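Long-range contacts in A-type flavoprotein (Giardia intestinalis, PDB 2Q9U), which binds FMN and a diiron centre and, as a flavodiiron protein, probably scavenges O2 by passing electrons from the flavin to the irons: residues V261-M266 with L290-S295; Y267-R272 with I378-N383; A310-S315 with F345-F350. All blocks are in the same frame, centred on the assembly; numbering follows the deposited sequence.

Contact 1. Residues V261-M266 with L290-S295; sequences VVLDSM and LLEMTS. With FMN (flavin mononucleotide), chain F.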
loop_
_atom_site.group_PDB
_atom_site.type_symbol
_atom_site.label_atom_id
_atom_site.label_comp_id
_atom_site.label_asym_id
_atom_site.label_seq_id
_atom_site.Cartn_x
_atom_site.Cartn_y
_atom_site.Cartn_z
ATOM N N VAL A 261 8.009 -1.292 21.980
ATOM C CA VAL A 261 9.182 -1.785 21.260
ATOM C C VAL A 261 8.998 -1.466 19.765
ATOM O O VAL A 261 7.945 -1.747 19.199
ATOM C CB VAL A 261 9.407 -3.295 21.453
ATOM C CG1 VAL A 261 10.673 -3.737 20.701
ATOM C CG2 VAL A 261 9.554 -3.598 22.945
ATOM N N VAL A 262 9.976 -0.798 19.172
ATOM C CA VAL A 262 9.913 -0.422 17.763
ATOM C C VAL A 262 11.040 -1.180 17.055
ATOM O O VAL A 262 12.200 -1.125 17.488
ATOM C CB VAL A 262 10.108 1.106 17.565
ATOM C CG1 VAL A 262 10.089 1.485 16.065
ATOM C CG2 VAL A 262 9.008 1.892 18.328
ATOM N N LEU A 263 10.711 -1.918 16.002
ATOM C CA LEU A 263 11.758 -2.707 15.366
ATOM C C LEU A 263 11.487 -2.984 13.911
ATOM O O LEU A 263 10.409 -2.691 13.385
ATOM C CB LEU A 263 11.979 -4.060 16.093
ATOM C CG LEU A 263 10.949 -5.180 15.869
ATOM C CD1 LEU A 263 11.542 -6.567 16.123
ATOM C CD2 LEU A 263 9.680 -4.957 16.676
ATOM N N ASP A 264 12.476 -3.588 13.273
ATOM C CA ASP A 264 12.217 -4.258 12.019
ATOM C C ASP A 264 13.039 -5.554 12.071
ATOM O O ASP A 264 13.932 -5.700 12.899
ATOM C CB ASP A 264 12.619 -3.369 10.834
ATOM C CG ASP A 264 11.893 -3.734 9.535
ATOM O OD1 ASP A 264 11.341 -4.863 9.438
ATOM O OD2 ASP A 264 11.904 -2.897 8.601
ATOM N N SER A 265 12.737 -6.492 11.198
ATOM C CA SER A 265 13.371 -7.809 11.257
ATOM C C SER A 265 13.295 -8.357 9.831
ATOM O O SER A 265 12.370 -8.044 9.121
ATOM C CB SER A 265 12.594 -8.709 12.252
ATOM O OG SER A 265 13.231 -9.971 12.439
ATOM N N MET A 266 14.262 -9.173 9.423
ATOM C CA MET A 266 14.267 -9.786 8.094
ATOM C C MET A 266 13.846 -11.266 8.108
ATOM O O MET A 266 13.057 -11.709 7.252
ATOM C CB MET A 266 15.655 -9.630 7.482
ATOM C CG MET A 266 15.973 -8.169 7.203
ATOM S SD MET A 266 17.569 -7.923 6.425
ATOM C CE MET A 266 18.665 -8.347 7.769
ATOM N N LEU A 290 4.024 -3.591 20.536
ATOM C CA LEU A 290 5.093 -3.900 19.605
ATOM C C LEU A 290 4.750 -3.300 18.256
ATOM O O LEU A 290 3.660 -3.553 17.724
ATOM C CB LEU A 290 5.263 -5.433 19.492
ATOM C CG LEU A 290 6.337 -5.969 18.506
ATOM C CD1 LEU A 290 6.852 -7.272 19.037
ATOM C CD2 LEU A 290 5.813 -6.169 17.078
ATOM N N LEU A 291 5.679 -2.524 17.705
ATOM C CA LEU A 291 5.507 -1.876 16.412
ATOM C C LEU A 291 6.616 -2.341 15.489
ATOM O O LEU A 291 7.773 -1.984 15.705
ATOM C CB LEU A 291 5.589 -0.333 16.560
ATOM C CG LEU A 291 4.559 0.343 17.462
ATOM C CD1 LEU A 291 4.776 1.856 17.412
ATOM C CD2 LEU A 291 3.140 -0.014 16.981
ATOM N N GLU A 292 6.275 -3.126 14.466
ATOM C CA GLU A 292 7.277 -3.541 13.489
ATOM C C GLU A 292 7.101 -2.748 12.200
ATOM O O GLU A 292 5.981 -2.640 11.687
ATOM C CB GLU A 292 7.167 -5.038 13.201
ATOM C CG GLU A 292 8.355 -5.606 12.413
ATOM C CD GLU A 292 8.741 -7.000 12.918
ATOM O OE1 GLU A 292 8.651 -7.241 14.152
ATOM O OE2 GLU A 292 9.124 -7.850 12.078
ATOM N N MET A 293 8.205 -2.210 11.672
ATOM C CA MET A 293 8.089 -1.169 10.646
ATOM C C MET A 293 7.463 -1.670 9.349
ATOM O O MET A 293 6.844 -0.889 8.640
ATOM C CB MET A 293 9.413 -0.437 10.391
ATOM C CG MET A 293 9.956 0.310 11.636
ATOM S SD MET A 293 8.753 1.445 12.395
ATOM C CE MET A 293 8.523 2.750 11.218
ATOM N N THR A 294 7.583 -2.960 9.066
ATOM C CA THR A 294 6.861 -3.519 7.907
ATOM C C THR A 294 5.322 -3.522 8.025
ATOM O O THR A 294 4.628 -3.722 7.025
ATOM C CB THR A 294 7.337 -4.920 7.571
ATOM O OG1 THR A 294 7.270 -5.754 8.736
ATOM C CG2 THR A 294 8.768 -4.894 7.014
ATOM N N SER A 295 4.789 -3.329 9.231
ATOM C CA SER A 295 3.340 -3.247 9.426
ATOM C C SER A 295 2.928 -2.030 10.241
ATOM O O SER A 295 1.808 -1.974 10.750
ATOM C CB SER A 295 2.804 -4.520 10.087
ATOM O OG SER A 295 3.581 -4.849 11.225
HETATM N N1 FMN F . 25.085 -9.361 9.376
HETATM C C2 FMN F . 26.147 -8.595 9.754
HETATM O O2 FMN F . 26.738 -8.848 10.817
HETATM N N3 FMN F . 26.578 -7.565 8.939
HETATM C C4 FMN F . 25.926 -7.262 7.754
HETATM O O4 FMN F . 26.276 -6.250 7.150
HETATM C C4A FMN F . 24.821 -8.040 7.363
HETATM N N5 FMN F . 24.142 -7.814 6.171
HETATM C C5A FMN F . 23.065 -8.628 5.834
HETATM C C6 FMN F . 22.370 -8.412 4.640
HETATM C C7 FMN F . 21.275 -9.219 4.284
HETATM C C7M FMN F . 20.701 -9.069 2.900
HETATM C C8 FMN F . 20.872 -10.260 5.119
HETATM C C8M FMN F . 19.639 -11.079 4.830
HETATM C C9 FMN F . 21.565 -10.481 6.308
HETATM C C9A FMN F . 22.659 -9.674 6.674
HETATM N N10 FMN F . 23.341 -9.894 7.870
HETATM C C10 FMN F . 24.423 -9.103 8.194
HETATM C "C1'" FMN F . 22.955 -10.996 8.811
HETATM C "C2'" FMN F . 21.710 -10.657 9.626
HETATM O "O2'" FMN F . 21.938 -9.596 10.552
HETATM C "C3'" FMN F . 21.269 -11.976 10.266
HETATM O "O3'" FMN F . 20.685 -12.762 9.238
HETATM C "C4'" FMN F . 20.265 -11.836 11.390
HETATM O "O4'" FMN F . 20.135 -13.083 12.060
HETATM C "C5'" FMN F . 18.891 -11.426 10.876
HETATM O "O5'" FMN F . 18.065 -11.098 11.980
HETATM P P FMN F . 16.492 -11.302 11.841
HETATM O O1P FMN F . 15.874 -10.516 12.984
HETATM O O2P FMN F . 16.084 -10.759 10.502
HETATM O O3P FMN F . 16.110 -12.770 11.933
HETATM O O HOH W 1 9.252 -7.104 9.446
#
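Three backbone hydrogen bonds join Val261-Leu263 to Leu290-Glu292. Leu291 N gives its proton to Val261 O at 2.8 Å and Leu291 O takes that of Leu263 N; Met293 N then reaches Leu263 O at 2.8 Å. Each donor lies nearly along the axis of its C=O. Val261 pairs with Leu290, Val262 with Leu291 and Leu263 with Glu292, and the axes of segments 261-263 and 290-292 approach to 4.8 Å at 12°. On the face carrying Val261, Leu263 and Glu292, Leu263 CG stands in the crowded position between its backbone N and carbonyl carbon (chi1 76°), which swings its end over the neighbouring strand. Leu263 CD2 touches Leu290 CG at 3.9 Å, and Leu263 CG lies 3.5 Å from Glu292 OE1, the two side chains crossing obliquely. On the other face Val262 CG1, anti to its N, meets the sulfur of Met293, whose chain folds back at chi2 and chi3. These are the first two strands of a flavodoxin-like domain, joined by helix 269-283 in a beta-alpha-beta crossover, with 287-292 at the sheet edge.

Beyond the strand ends the contact turns polar. One water hydrogen-bonds Glu292 OE2 at 2.7 Å, Asp264 OD1 and Thr294 OG1; it bridges two carboxylates whose like charges would probably repel. Asp264 OD1 also receives Ser265 N from above the carboxylate plane, and Thr294 CG2 lies against the same oxygen. The other carboxylate oxygens are held from outside, Asp264 OD2 by Ser325 OG and Glu292 OE1 by His271 ND1. Ser265 holds OG anti to its N and donates to FMN O1P at 2.8 Å; Met266 N donates to FMN O2P at 2.6 Å.

Contact 2. Residues Y267-R272 with I378-N383; sequences YGTTHR and ITFKFN. With FMN (flavin mononucleotide), chain F.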
loop_
_atom_site.group_PDB
_atom_site.type_symbol
_atom_site.label_atom_id
_atom_site.label_comp_id
_atom_site.label_asym_id
_atom_site.label_seq_id
_atom_site.Cartn_x
_atom_site.Cartn_y
_atom_site.Cartn_z
ATOM N N TYR A 267 14.389 -12.031 9.056
ATOM C CA TYR A 267 14.022 -13.451 9.198
ATOM C C TYR A 267 13.382 -13.768 10.560
ATOM O O TYR A 267 13.189 -14.933 10.907
ATOM C CB TYR A 267 15.214 -14.374 8.918
ATOM C CG TYR A 267 15.551 -14.491 7.445
ATOM C CD1 TYR A 267 14.917 -15.461 6.633
ATOM C CD2 TYR A 267 16.502 -13.652 6.860
ATOM C CE1 TYR A 267 15.219 -15.580 5.247
ATOM C CE2 TYR A 267 16.816 -13.758 5.480
ATOM C CZ TYR A 267 16.158 -14.726 4.686
ATOM O OH TYR A 267 16.465 -14.832 3.335
ATOM N N GLY A 268 13.046 -12.737 11.325
ATOM C CA GLY A 268 12.119 -12.945 12.453
ATOM C C GLY A 268 12.729 -13.293 13.804
ATOM O O GLY A 268 11.999 -13.397 14.787
ATOM N N THR A 269 14.046 -13.466 13.885
ATOM C CA THR A 269 14.648 -13.785 15.197
ATOM C C THR A 269 14.682 -12.573 16.138
ATOM O O THR A 269 14.455 -12.720 17.351
ATOM C CB THR A 269 16.042 -14.463 15.111
ATOM O OG1 THR A 269 17.009 -13.541 14.600
ATOM C CG2 THR A 269 15.977 -15.731 14.208
ATOM N N THR A 270 14.965 -11.387 15.585
ATOM C CA THR A 270 14.881 -10.145 16.374
ATOM C C THR A 270 13.429 -9.933 16.847
ATOM O O THR A 270 13.174 -9.479 17.979
ATOM C CB THR A 270 15.393 -8.892 15.614
ATOM O OG1 THR A 270 16.734 -9.103 15.155
ATOM C CG2 THR A 270 15.396 -7.669 16.539
ATOM N N HIS A 271 12.484 -10.257 15.969
ATOM C CA HIS A 271 11.053 -10.268 16.330
ATOM C C HIS A 271 10.703 -11.207 17.501
ATOM O O HIS A 271 9.995 -10.807 18.431
ATOM C CB HIS A 271 10.188 -10.596 15.117
ATOM C CG HIS A 271 8.730 -10.601 15.428
ATOM N ND1 HIS A 271 7.959 -9.462 15.363
ATOM C CD2 HIS A 271 7.911 -11.588 15.878
ATOM C CE1 HIS A 271 6.722 -9.752 15.729
ATOM N NE2 HIS A 271 6.667 -11.031 16.045
ATOM N N ARG A 272 11.174 -12.450 17.469
ATOM C CA ARG A 272 10.897 -13.389 18.567
ATOM C C ARG A 272 11.514 -12.926 19.902
ATOM O O ARG A 272 10.890 -13.054 20.958
ATOM C CB ARG A 272 11.390 -14.801 18.249
ATOM C CG ARG A 272 11.089 -15.830 19.367
ATOM C CD ARG A 272 9.597 -16.154 19.384
ATOM N NE ARG A 272 9.133 -16.933 20.547
ATOM C CZ ARG A 272 8.944 -16.458 21.783
ATOM N NH1 ARG A 272 9.237 -15.200 22.104
ATOM N NH2 ARG A 272 8.482 -17.273 22.717
ATOM N N ILE A 378 21.206 -6.410 23.988
ATOM C CA ILE A 378 21.328 -7.848 23.766
ATOM C C ILE A 378 21.586 -8.051 22.287
ATOM O O ILE A 378 20.838 -7.564 21.465
ATOM C CB ILE A 378 20.076 -8.645 24.213
ATOM C CG1 ILE A 378 19.901 -8.563 25.739
ATOM C CG2 ILE A 378 20.174 -10.098 23.738
ATOM C CD1 ILE A 378 18.557 -9.008 26.223
ATOM N N THR A 379 22.688 -8.717 21.959
ATOM C CA THR A 379 22.964 -9.090 20.583
ATOM C C THR A 379 23.279 -10.581 20.532
ATOM O O THR A 379 23.657 -11.196 21.540
ATOM C CB THR A 379 24.125 -8.276 19.972
ATOM O OG1 THR A 379 25.312 -8.464 20.754
ATOM C CG2 THR A 379 23.795 -6.812 19.987
ATOM N N PHE A 380 23.095 -11.158 19.355
ATOM C CA PHE A 380 23.331 -12.579 19.162
ATOM C C PHE A 380 23.529 -12.850 17.682
ATOM O O PHE A 380 22.995 -12.138 16.824
ATOM C CB PHE A 380 22.163 -13.413 19.713
ATOM C CG PHE A 380 20.831 -13.044 19.129
ATOM C CD1 PHE A 380 20.120 -11.931 19.618
ATOM C CD2 PHE A 380 20.292 -13.788 18.083
ATOM C CE1 PHE A 380 18.892 -11.572 19.070
ATOM C CE2 PHE A 380 19.065 -13.455 17.532
ATOM C CZ PHE A 380 18.357 -12.341 18.015
ATOM N N LYS A 381 24.300 -13.883 17.383
ATOM C CA LYS A 381 24.554 -14.309 16.014
ATOM C C LYS A 381 23.533 -15.288 15.441
ATOM O O LYS A 381 23.389 -16.377 15.905
ATOM C CB LYS A 381 26.006 -14.797 15.855
ATOM C CG LYS A 381 26.303 -15.474 14.596
ATOM C CD LYS A 381 27.670 -16.137 14.655
ATOM C CE LYS A 381 28.704 -15.226 15.170
ATOM N NZ LYS A 381 29.933 -15.238 14.326
ATOM N N PHE A 382 22.798 -14.811 14.462
ATOM C CA PHE A 382 21.861 -15.572 13.657
ATOM C C PHE A 382 20.545 -15.979 14.288
ATOM O O PHE A 382 19.525 -15.649 13.778
ATOM C CB PHE A 382 22.530 -16.713 12.928
ATOM C CG PHE A 382 23.242 -16.291 11.711
ATOM C CD1 PHE A 382 22.572 -15.649 10.700
ATOM C CD2 PHE A 382 24.585 -16.485 11.592
ATOM C CE1 PHE A 382 23.217 -15.226 9.627
ATOM C CE2 PHE A 382 25.235 -16.068 10.468
ATOM C CZ PHE A 382 24.552 -15.437 9.491
ATOM N N ASN A 383 20.604 -16.693 15.392
ATOM C CA ASN A 383 19.420 -17.266 15.982
ATOM C C ASN A 383 19.334 -17.163 17.497
ATOM O O ASN A 383 20.320 -17.070 18.136
ATOM C CB ASN A 383 19.403 -18.701 15.527
ATOM C CG ASN A 383 18.067 -19.342 15.652
ATOM O OD1 ASN A 383 17.097 -18.740 15.993
ATOM N ND2 ASN A 383 18.029 -20.597 15.345
HETATM N N1 FMN F . 25.085 -9.361 9.376
HETATM C C2 FMN F . 26.147 -8.595 9.754
HETATM O O2 FMN F . 26.738 -8.848 10.817
HETATM N N3 FMN F . 26.578 -7.565 8.939
HETATM C C4 FMN F . 25.926 -7.262 7.754
HETATM O O4 FMN F . 26.276 -6.250 7.150
HETATM C C4A FMN F . 24.821 -8.040 7.363
HETATM N N5 FMN F . 24.142 -7.814 6.171
HETATM C C5A FMN F . 23.065 -8.628 5.834
HETATM C C6 FMN F . 22.370 -8.412 4.640
HETATM C C7 FMN F . 21.275 -9.219 4.284
HETATM C C7M FMN F . 20.701 -9.069 2.900
HETATM C C8 FMN F . 20.872 -10.260 5.119
HETATM C C8M FMN F . 19.639 -11.079 4.830
HETATM C C9 FMN F . 21.565 -10.481 6.308
HETATM C C9A FMN F . 22.659 -9.674 6.674
HETATM N N10 FMN F . 23.341 -9.894 7.870
HETATM C C10 FMN F . 24.423 -9.103 8.194
HETATM C "C1'" FMN F . 22.955 -10.996 8.811
HETATM C "C2'" FMN F . 21.710 -10.657 9.626
HETATM O "O2'" FMN F . 21.938 -9.596 10.552
HETATM C "C3'" FMN F . 21.269 -11.976 10.266
HETATM O "O3'" FMN F . 20.685 -12.762 9.238
HETATM C "C4'" FMN F . 20.265 -11.836 11.390
HETATM O "O4'" FMN F . 20.135 -13.083 12.060
HETATM C "C5'" FMN F . 18.891 -11.426 10.876
HETATM O "O5'" FMN F . 18.065 -11.098 11.980
HETATM P P FMN F . 16.492 -11.302 11.841
HETATM O O1P FMN F . 15.874 -10.516 12.984
HETATM O O2P FMN F . 16.084 -10.759 10.502
HETATM O O3P FMN F . 16.110 -12.770 11.933
#
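The Phe380 ring meets the start of helix 269-283 with its edge: Thr269 OG1 sits 3.6 Å from Phe380 CE2, near the ring plane, with Thr270 N and Asn383 N also at the edge. Tyr267 offers an edge, CE2 lying 3.9 Å from the FMN methyl C8M, whereas the Phe382 ring lies obliquely beside the ribityl O3' and meets His115 and Trp153 of a neighbouring subunit. Thr269, in the first helical turn, reaches toward the end of segment 378-383. With OG1 in the crowded position (chi1 68°), its methyl CG2 touches Asn383 OD1 at 3.7 Å, while Asn383 ND2 hydrogen-bonds Ile118 O of a neighbouring subunit. Gly268 is the N-cap, its positive phi suiting glycine. Around the phosphate, Tyr267 N donates to FMN O2P at 2.6 Å and nearly straight (169°), N and OG1 of Thr269 both to O3P, and N and OG1 of Thr270 both to O1P. Thr270 OG1 accepts from Ala349 N, a second shell fixing its rotation. This is the phosphate-binding loop of flavodoxins; five donors from the loop and first helical turn of this segment, none basic, imply that peptide and hydroxyl dipoles probably balance much of the phosphate charge.

Contact 3. Residues A310-S315 with F345-F350; sequences AVAFAS and FAFGAF. With FMN (flavin mononucleotide), chain F.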
loop_
_atom_site.group_PDB
_atom_site.type_symbol
_atom_site.label_atom_id
_atom_site.label_comp_id
_atom_site.label_asym_id
_atom_site.label_seq_id
_atom_site.Cartn_x
_atom_site.Cartn_y
_atom_site.Cartn_z
ATOM N N ALA A 310 8.797 3.924 28.885
ATOM C CA ALA A 310 10.069 3.388 28.419
ATOM C C ALA A 310 9.917 2.810 27.011
ATOM O O ALA A 310 8.830 2.356 26.618
ATOM C CB ALA A 310 10.599 2.276 29.373
ATOM N N VAL A 311 11.030 2.767 26.293
ATOM C CA VAL A 311 11.017 2.237 24.915
ATOM C C VAL A 311 12.177 1.275 24.656
ATOM O O VAL A 311 13.202 1.293 25.356
ATOM C CB VAL A 311 11.045 3.376 23.836
ATOM C CG1 VAL A 311 9.807 4.252 23.939
ATOM C CG2 VAL A 311 12.358 4.248 23.910
ATOM N N ALA A 312 12.003 0.446 23.637
ATOM C CA ALA A 312 13.130 -0.302 23.061
ATOM C C ALA A 312 13.116 -0.188 21.530
ATOM O O ALA A 312 12.038 -0.164 20.908
ATOM C CB ALA A 312 13.086 -1.785 23.507
ATOM N N PHE A 313 14.312 -0.083 20.942
ATOM C CA PHE A 313 14.472 -0.104 19.500
ATOM C C PHE A 313 15.387 -1.249 19.095
ATOM O O PHE A 313 16.435 -1.498 19.729
ATOM C CB PHE A 313 15.042 1.209 18.995
ATOM C CG PHE A 313 14.012 2.314 18.876
ATOM C CD1 PHE A 313 13.489 2.928 20.029
ATOM C CD2 PHE A 313 13.563 2.731 17.636
ATOM C CE1 PHE A 313 12.533 3.953 19.944
ATOM C CE2 PHE A 313 12.618 3.792 17.534
ATOM C CZ PHE A 313 12.096 4.386 18.697
ATOM N N ALA A 314 15.014 -1.924 18.019
ATOM C CA ALA A 314 15.726 -3.135 17.641
ATOM C C ALA A 314 15.807 -3.268 16.137
ATOM O O ALA A 314 14.906 -2.847 15.425
ATOM C CB ALA A 314 15.055 -4.348 18.244
ATOM N N SER A 315 16.898 -3.871 15.684
ATOM C CA SER A 315 17.103 -4.164 14.267
ATOM C C SER A 315 18.215 -5.199 14.126
ATOM O O SER A 315 19.198 -5.136 14.870
ATOM C CB SER A 315 17.533 -2.880 13.521
ATOM O OG SER A 315 17.931 -3.150 12.193
ATOM N N PHE A 345 16.144 0.973 25.581
ATOM C CA PHE A 345 16.914 -0.263 25.466
ATOM C C PHE A 345 17.039 -0.606 23.973
ATOM O O PHE A 345 16.201 -0.181 23.161
ATOM C CB PHE A 345 16.190 -1.379 26.228
ATOM C CG PHE A 345 16.968 -2.647 26.357
ATOM C CD1 PHE A 345 18.111 -2.702 27.178
ATOM C CD2 PHE A 345 16.564 -3.791 25.692
ATOM C CE1 PHE A 345 18.849 -3.891 27.322
ATOM C CE2 PHE A 345 17.288 -4.996 25.815
ATOM C CZ PHE A 345 18.437 -5.045 26.630
ATOM N N ALA A 346 18.105 -1.319 23.610
ATOM C CA ALA A 346 18.298 -1.731 22.210
ATOM C C ALA A 346 18.737 -3.182 22.139
ATOM O O ALA A 346 19.432 -3.659 23.027
ATOM C CB ALA A 346 19.311 -0.812 21.493
ATOM N N PHE A 347 18.325 -3.892 21.085
ATOM C CA PHE A 347 18.768 -5.275 20.905
ATOM C C PHE A 347 18.693 -5.657 19.433
ATOM O O PHE A 347 18.134 -4.915 18.647
ATOM C CB PHE A 347 17.940 -6.251 21.765
ATOM C CG PHE A 347 16.455 -6.215 21.484
ATOM C CD1 PHE A 347 15.637 -5.241 22.079
ATOM C CD2 PHE A 347 15.870 -7.149 20.628
ATOM C CE1 PHE A 347 14.265 -5.189 21.809
ATOM C CE2 PHE A 347 14.470 -7.103 20.350
ATOM C CZ PHE A 347 13.675 -6.135 20.969
ATOM N N GLY A 348 19.256 -6.803 19.061
ATOM C CA GLY A 348 19.168 -7.221 17.669
ATOM C C GLY A 348 20.126 -8.318 17.306
ATOM O O GLY A 348 21.143 -8.502 17.970
ATOM N N ALA A 349 19.776 -9.038 16.250
ATOM C CA ALA A 349 20.616 -10.106 15.697
ATOM C C ALA A 349 21.728 -9.559 14.815
ATOM O O ALA A 349 21.666 -8.436 14.335
ATOM C CB ALA A 349 19.731 -11.085 14.908
ATOM N N PHE A 350 22.766 -10.355 14.588
ATOM C CA PHE A 350 23.738 -10.038 13.548
ATOM C C PHE A 350 24.299 -11.355 13.017
ATOM O O PHE A 350 24.106 -12.415 13.628
ATOM C CB PHE A 350 24.856 -9.117 14.073
ATOM C CG PHE A 350 25.712 -9.746 15.151
ATOM C CD1 PHE A 350 25.334 -9.689 16.481
ATOM C CD2 PHE A 350 26.891 -10.419 14.815
ATOM C CE1 PHE A 350 26.136 -10.281 17.496
ATOM C CE2 PHE A 350 27.698 -11.018 15.812
ATOM C CZ PHE A 350 27.313 -10.950 17.147
HETATM N N1 FMN F . 25.085 -9.361 9.376
HETATM C C2 FMN F . 26.147 -8.595 9.754
HETATM O O2 FMN F . 26.738 -8.848 10.817
HETATM N N3 FMN F . 26.578 -7.565 8.939
HETATM C C4 FMN F . 25.926 -7.262 7.754
HETATM O O4 FMN F . 26.276 -6.250 7.150
HETATM C C4A FMN F . 24.821 -8.040 7.363
HETATM N N5 FMN F . 24.142 -7.814 6.171
HETATM C C5A FMN F . 23.065 -8.628 5.834
HETATM C C6 FMN F . 22.370 -8.412 4.640
HETATM C C7 FMN F . 21.275 -9.219 4.284
HETATM C C7M FMN F . 20.701 -9.069 2.900
HETATM C C8 FMN F . 20.872 -10.260 5.119
HETATM C C8M FMN F . 19.639 -11.079 4.830
HETATM C C9 FMN F . 21.565 -10.481 6.308
HETATM C C9A FMN F . 22.659 -9.674 6.674
HETATM N N10 FMN F . 23.341 -9.894 7.870
HETATM C C10 FMN F . 24.423 -9.103 8.194
HETATM C "C1'" FMN F . 22.955 -10.996 8.811
HETATM C "C2'" FMN F . 21.710 -10.657 9.626
HETATM O "O2'" FMN F . 21.938 -9.596 10.552
HETATM C "C3'" FMN F . 21.269 -11.976 10.266
HETATM O "O3'" FMN F . 20.685 -12.762 9.238
HETATM C "C4'" FMN F . 20.265 -11.836 11.390
HETATM O "O4'" FMN F . 20.135 -13.083 12.060
HETATM C "C5'" FMN F . 18.891 -11.426 10.876
HETATM O "O5'" FMN F . 18.065 -11.098 11.980
HETATM P P FMN F . 16.492 -11.302 11.841
HETATM O O1P FMN F . 15.874 -10.516 12.984
HETATM O O2P FMN F . 16.084 -10.759 10.502
HETATM O O3P FMN F . 16.110 -12.770 11.933
#
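Phe347 holds CG in the crowded position between its backbone N and carbonyl carbon (chi1 58°), which folds the ring back over the neighbouring strand. One face turns onto Ala314: the methyl CB lies 3.5 Å from the ring centroid and 12° off its normal, a CH-pi contact, while Ala312 CB touches the ring edge in plane at CE1. Phe345, on the same face, takes the other course; its CB packs on Ala312 CB, and with CG anti to N (chi1 -172°) the ring leads away, against Ile378. The strands 310-314 and 344-350 are parallel neighbours in the five-stranded flavodoxin-like sheet, linked by helix 324-336 as a beta-alpha-beta unit. Phe345 N donates to Val311 O at 3.0 Å and Phe313 N to Phe345 O at 2.9 Å. The next two bonds, Phe347 N to Phe313 O and Ser315 N to Phe347 O, are weak, as the strands loosen toward the flavin. There Gly348 CA comes 3.5 Å from Ser315 O, where a CB would clash; Ser315 O is buried and has no partner in the model. Ser315 OG is held by Met323 N, and farther along Ala349 CB touches FMN O5' at 3.4 Å.

All three contacts belong to one parallel sheet and the helix after its first strand, and each reaches the same FMN. Contacts 1 and 3 share a seam: Val262 N lies 2.8 Å from Ala312 O, and Val262 O 3.0 Å from Ala314 N; their centres lie about 10 Å apart. Contact 3 joins contact 2 through Phe382 N and Phe350 O at 2.9 Å. Helix 269-283 brings contact 2 back onto contact 1, where His271 ND1 meets Glu292 OE1 at 2.6 Å. Contacts 1 and 2 grip the phosphate, and contact 3 borders the ribityl chain. Tyr267 OH hydrogen-bonds Glu87 in the diiron pocket of a neighbouring subunit, consistent with flavin and irons facing each other across the interface.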